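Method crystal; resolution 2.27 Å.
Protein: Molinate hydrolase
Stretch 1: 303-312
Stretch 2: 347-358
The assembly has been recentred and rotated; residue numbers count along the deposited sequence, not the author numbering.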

# COMPACT_ATOMS: atom_id res chain seq x y z
N ALA A 303 -28.17 13.44 -7.44
CA ALA A 303 -28.80 12.90 -8.62
C ALA A 303 -27.95 13.11 -9.84
O ALA A 303 -28.00 12.35 -10.78
CB ALA A 303 -30.15 13.57 -8.80
N THR A 304 -27.21 14.20 -9.84
CA THR A 304 -26.40 14.57 -11.01
C THR A 304 -25.03 13.92 -11.05
O THR A 304 -24.25 14.16 -11.97
CB THR A 304 -26.19 16.11 -11.07
OG1 THR A 304 -25.79 16.57 -9.77
CG2 THR A 304 -27.46 16.77 -11.48
N MET A 305 -24.73 13.13 -10.01
CA MET A 305 -23.50 12.36 -10.01
C MET A 305 -23.74 11.08 -10.82
O MET A 305 -24.31 10.13 -10.35
CB MET A 305 -23.06 12.04 -8.61
CG MET A 305 -21.66 11.46 -8.59
SD MET A 305 -21.30 10.77 -6.97
CE MET A 305 -21.14 12.28 -5.98
N THR A 306 -23.31 11.08 -12.07
CA THR A 306 -23.72 10.05 -13.02
C THR A 306 -22.61 9.41 -13.82
O THR A 306 -22.72 9.21 -15.01
CB THR A 306 -24.76 10.61 -14.03
OG1 THR A 306 -24.19 11.66 -14.79
CG2 THR A 306 -25.95 11.12 -13.28
N GLY A 307 -21.52 9.08 -13.15
CA GLY A 307 -20.46 8.31 -13.81
C GLY A 307 -19.73 9.09 -14.88
O GLY A 307 -19.13 8.54 -15.79
N GLN A 308 -19.83 10.41 -14.76
CA GLN A 308 -19.30 11.37 -15.72
C GLN A 308 -19.86 11.18 -17.11
O GLN A 308 -19.23 11.49 -18.07
CB GLN A 308 -17.79 11.32 -15.74
CG GLN A 308 -17.17 11.99 -14.53
CD GLN A 308 -17.34 13.49 -14.53
OE1 GLN A 308 -17.60 14.11 -13.49
NE2 GLN A 308 -17.17 14.09 -15.68
N ALA A 309 -21.10 10.72 -17.18
CA ALA A 309 -21.82 10.62 -18.43
C ALA A 309 -23.01 11.56 -18.37
O ALA A 309 -23.62 11.72 -17.33
CB ALA A 309 -22.27 9.19 -18.66
N PRO A 310 -23.29 12.27 -19.46
CA PRO A 310 -24.35 13.29 -19.42
C PRO A 310 -25.75 12.72 -19.32
O PRO A 310 -26.08 11.74 -19.94
CB PRO A 310 -24.17 14.05 -20.74
CG PRO A 310 -23.52 13.08 -21.65
CD PRO A 310 -22.67 12.15 -20.80
N ILE A 311 -26.57 13.38 -18.52
CA ILE A 311 -27.92 12.94 -18.31
C ILE A 311 -28.72 13.11 -19.61
O ILE A 311 -28.74 14.18 -20.17
CB ILE A 311 -28.61 13.74 -17.21
CG1 ILE A 311 -27.93 13.46 -15.88
CG2 ILE A 311 -30.07 13.33 -17.13
CD1 ILE A 311 -28.53 14.24 -14.73
N PRO A 312 -29.37 12.05 -20.10
CA PRO A 312 -30.15 12.17 -21.32
C PRO A 312 -31.41 12.97 -21.13
O PRO A 312 -31.98 13.04 -20.02
CB PRO A 312 -30.53 10.74 -21.68
CG PRO A 312 -29.78 9.85 -20.72
CD PRO A 312 -29.44 10.70 -19.53
N ALA A 347 -12.34 15.58 -7.82
CA ALA A 347 -12.67 16.60 -8.82
C ALA A 347 -13.86 16.20 -9.68
O ALA A 347 -14.65 17.04 -10.10
CB ALA A 347 -11.48 16.84 -9.72
N ASP A 348 -13.97 14.90 -9.91
CA ASP A 348 -15.09 14.28 -10.62
C ASP A 348 -16.44 14.25 -9.89
O ASP A 348 -17.45 13.91 -10.49
CB ASP A 348 -14.76 12.83 -10.95
CG ASP A 348 -14.03 12.68 -12.25
OD1 ASP A 348 -13.83 13.70 -12.94
OD2 ASP A 348 -13.65 11.53 -12.57
N PHE A 349 -16.42 14.56 -8.61
CA PHE A 349 -17.60 14.51 -7.76
C PHE A 349 -18.64 15.47 -8.31
O PHE A 349 -19.76 15.07 -8.63
CB PHE A 349 -17.18 14.84 -6.35
CG PHE A 349 -18.15 14.49 -5.27
CD1 PHE A 349 -19.39 15.14 -5.17
CD2 PHE A 349 -17.77 13.62 -4.23
CE1 PHE A 349 -20.26 14.86 -4.11
CE2 PHE A 349 -18.64 13.33 -3.17
CZ PHE A 349 -19.89 13.94 -3.11
N SER A 350 -18.25 16.73 -8.51
CA SER A 350 -19.16 17.79 -9.02
C SER A 350 -18.68 18.56 -10.24
O SER A 350 -19.40 19.41 -10.76
CB SER A 350 -19.38 18.81 -7.94
OG SER A 350 -19.78 18.16 -6.74
N GLY A 351 -17.51 18.19 -10.72
CA GLY A 351 -16.94 18.84 -11.86
C GLY A 351 -17.25 18.19 -13.19
O GLY A 351 -17.99 17.19 -13.29
N ARG A 352 -16.67 18.81 -14.22
CA ARG A 352 -16.78 18.37 -15.63
C ARG A 352 -18.27 18.09 -15.99
O ARG A 352 -19.12 18.95 -15.83
CB ARG A 352 -15.86 17.17 -15.95
CG ARG A 352 -14.36 17.37 -15.73
CD ARG A 352 -14.01 17.21 -14.25
NE ARG A 352 -12.63 17.56 -13.91
CZ ARG A 352 -11.69 16.70 -13.48
NH1 ARG A 352 -11.97 15.42 -13.30
NH2 ARG A 352 -10.46 17.15 -13.22
N VAL A 353 -18.57 16.86 -16.42
CA VAL A 353 -19.91 16.49 -16.86
C VAL A 353 -20.96 16.62 -15.79
O VAL A 353 -22.10 16.94 -16.08
CB VAL A 353 -19.91 15.06 -17.44
CG1 VAL A 353 -21.32 14.60 -17.75
CG2 VAL A 353 -19.04 15.02 -18.71
N HIS A 354 -20.58 16.45 -14.53
CA HIS A 354 -21.57 16.61 -13.46
C HIS A 354 -21.95 18.05 -13.24
O HIS A 354 -23.06 18.37 -12.76
CB HIS A 354 -21.10 16.01 -12.15
CG HIS A 354 -20.84 14.55 -12.24
ND1 HIS A 354 -20.19 13.85 -11.25
CD2 HIS A 354 -21.04 13.67 -13.25
CE1 HIS A 354 -20.06 12.59 -11.62
NE2 HIS A 354 -20.55 12.46 -12.83
N HIS A 355 -21.01 18.93 -13.55
CA HIS A 355 -21.26 20.37 -13.50
C HIS A 355 -22.29 20.69 -14.59
O HIS A 355 -23.26 21.41 -14.33
CB HIS A 355 -19.95 21.16 -13.69
CG HIS A 355 -20.14 22.58 -14.14
ND1 HIS A 355 -20.42 23.61 -13.25
CD2 HIS A 355 -20.12 23.13 -15.36
CE1 HIS A 355 -20.56 24.74 -13.92
NE2 HIS A 355 -20.39 24.48 -15.20
N GLU A 356 -22.04 20.20 -15.79
CA GLU A 356 -22.97 20.41 -16.93
C GLU A 356 -24.34 19.83 -16.70
O GLU A 356 -25.34 20.38 -17.15
CB GLU A 356 -22.39 19.82 -18.20
CG GLU A 356 -21.20 20.62 -18.72
CD GLU A 356 -20.25 19.79 -19.59
OE1 GLU A 356 -20.61 18.67 -20.01
OE2 GLU A 356 -19.13 20.26 -19.86
N ASN A 357 -24.40 18.72 -15.98
CA ASN A 357 -25.69 18.14 -15.56
C ASN A 357 -26.42 19.11 -14.67
O ASN A 357 -27.59 19.35 -14.84
CB ASN A 357 -25.49 16.85 -14.77
CG ASN A 357 -25.07 15.66 -15.64
OD1 ASN A 357 -25.29 15.62 -16.85
ND2 ASN A 357 -24.53 14.64 -14.98
N ASP A 358 -25.68 19.66 -13.70
CA ASP A 358 -26.26 20.62 -12.76
C ASP A 358 -26.87 21.78 -13.54
O ASP A 358 -27.98 22.23 -13.26
CB ASP A 358 -25.20 21.13 -11.78
CG ASP A 358 -24.85 20.12 -10.68
OD1 ASP A 358 -25.65 19.19 -10.43
OD2 ASP A 358 -23.77 20.28 -10.05

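How does the loop first meet the helix? Ala303 makes no contact, so the interface begins at Thr304, whose CA-to-CB bond points toward the second stretch. Its hydroxyl, in the p rotamer, donates a short hydrogen bond from Thr304 OG1 to Asp358 OD1, 2.7 Å away. Its backbone is used as well: Asn357 ND2 donates to Thr304 O at 3.1 Å with a nearly straight angle of 160°. One residue thus engages two successive helix residues, one through its side chain and the other through its carbonyl.

What does Met305 add to this polar start? It supplies apolar contact with two rings. The side chain extends through t, t and m torsions, and its end reaches Phe349, where Met305 CE lies 3.3 Å from Phe349 CE1 and sits over the ring face, only 16° off the normal. Nearer the backbone, Met305 CA lies over a face of the His354 ring, 3.9 Å from its centroid. Phe349 starts out pointing away from the loop, yet the end of its side chain comes back far enough to meet the methyl group.

How do Thr306 and the residues after it tie the turning loop to Asn357 and His354? Asn357 ND2 donates a weak hydrogen bond to Thr306 OG1 at 3.0 Å, bent to 131°. That hydroxyl in turn donates from Thr306 OG1 to Ala309 O at 2.6 Å, bracing the turn. Within its own stretch, His354 ND1 donates to Phe349 O at 2.9 Å, which leaves NE2 free to accept. Past Gly307, whose positive phi favours glycine, Gln308 N donates to His354 NE2 at 2.9 Å. The imidazole therefore links the backbone of the second stretch to that of the loop. Gln308 is also the residue most covered by the other stretch; the end of its side chain lies among Asp348, Gly351, Val353 and His354, although its amide is probably turned over in the model.

How does the loop finish its contact? Pro310 packs against Val353, with Pro310 CD 4.1 Å from Val353 CG1. Next, Asn357 OD1 accepts from Ile311 N at 3.1 Å and 168°. Because ND2 of the same amide already serves Thr304 and Thr306, this one side chain joins early and late parts of the loop. The contact fades at Pro312, which points away and touches nothing in the second stretch.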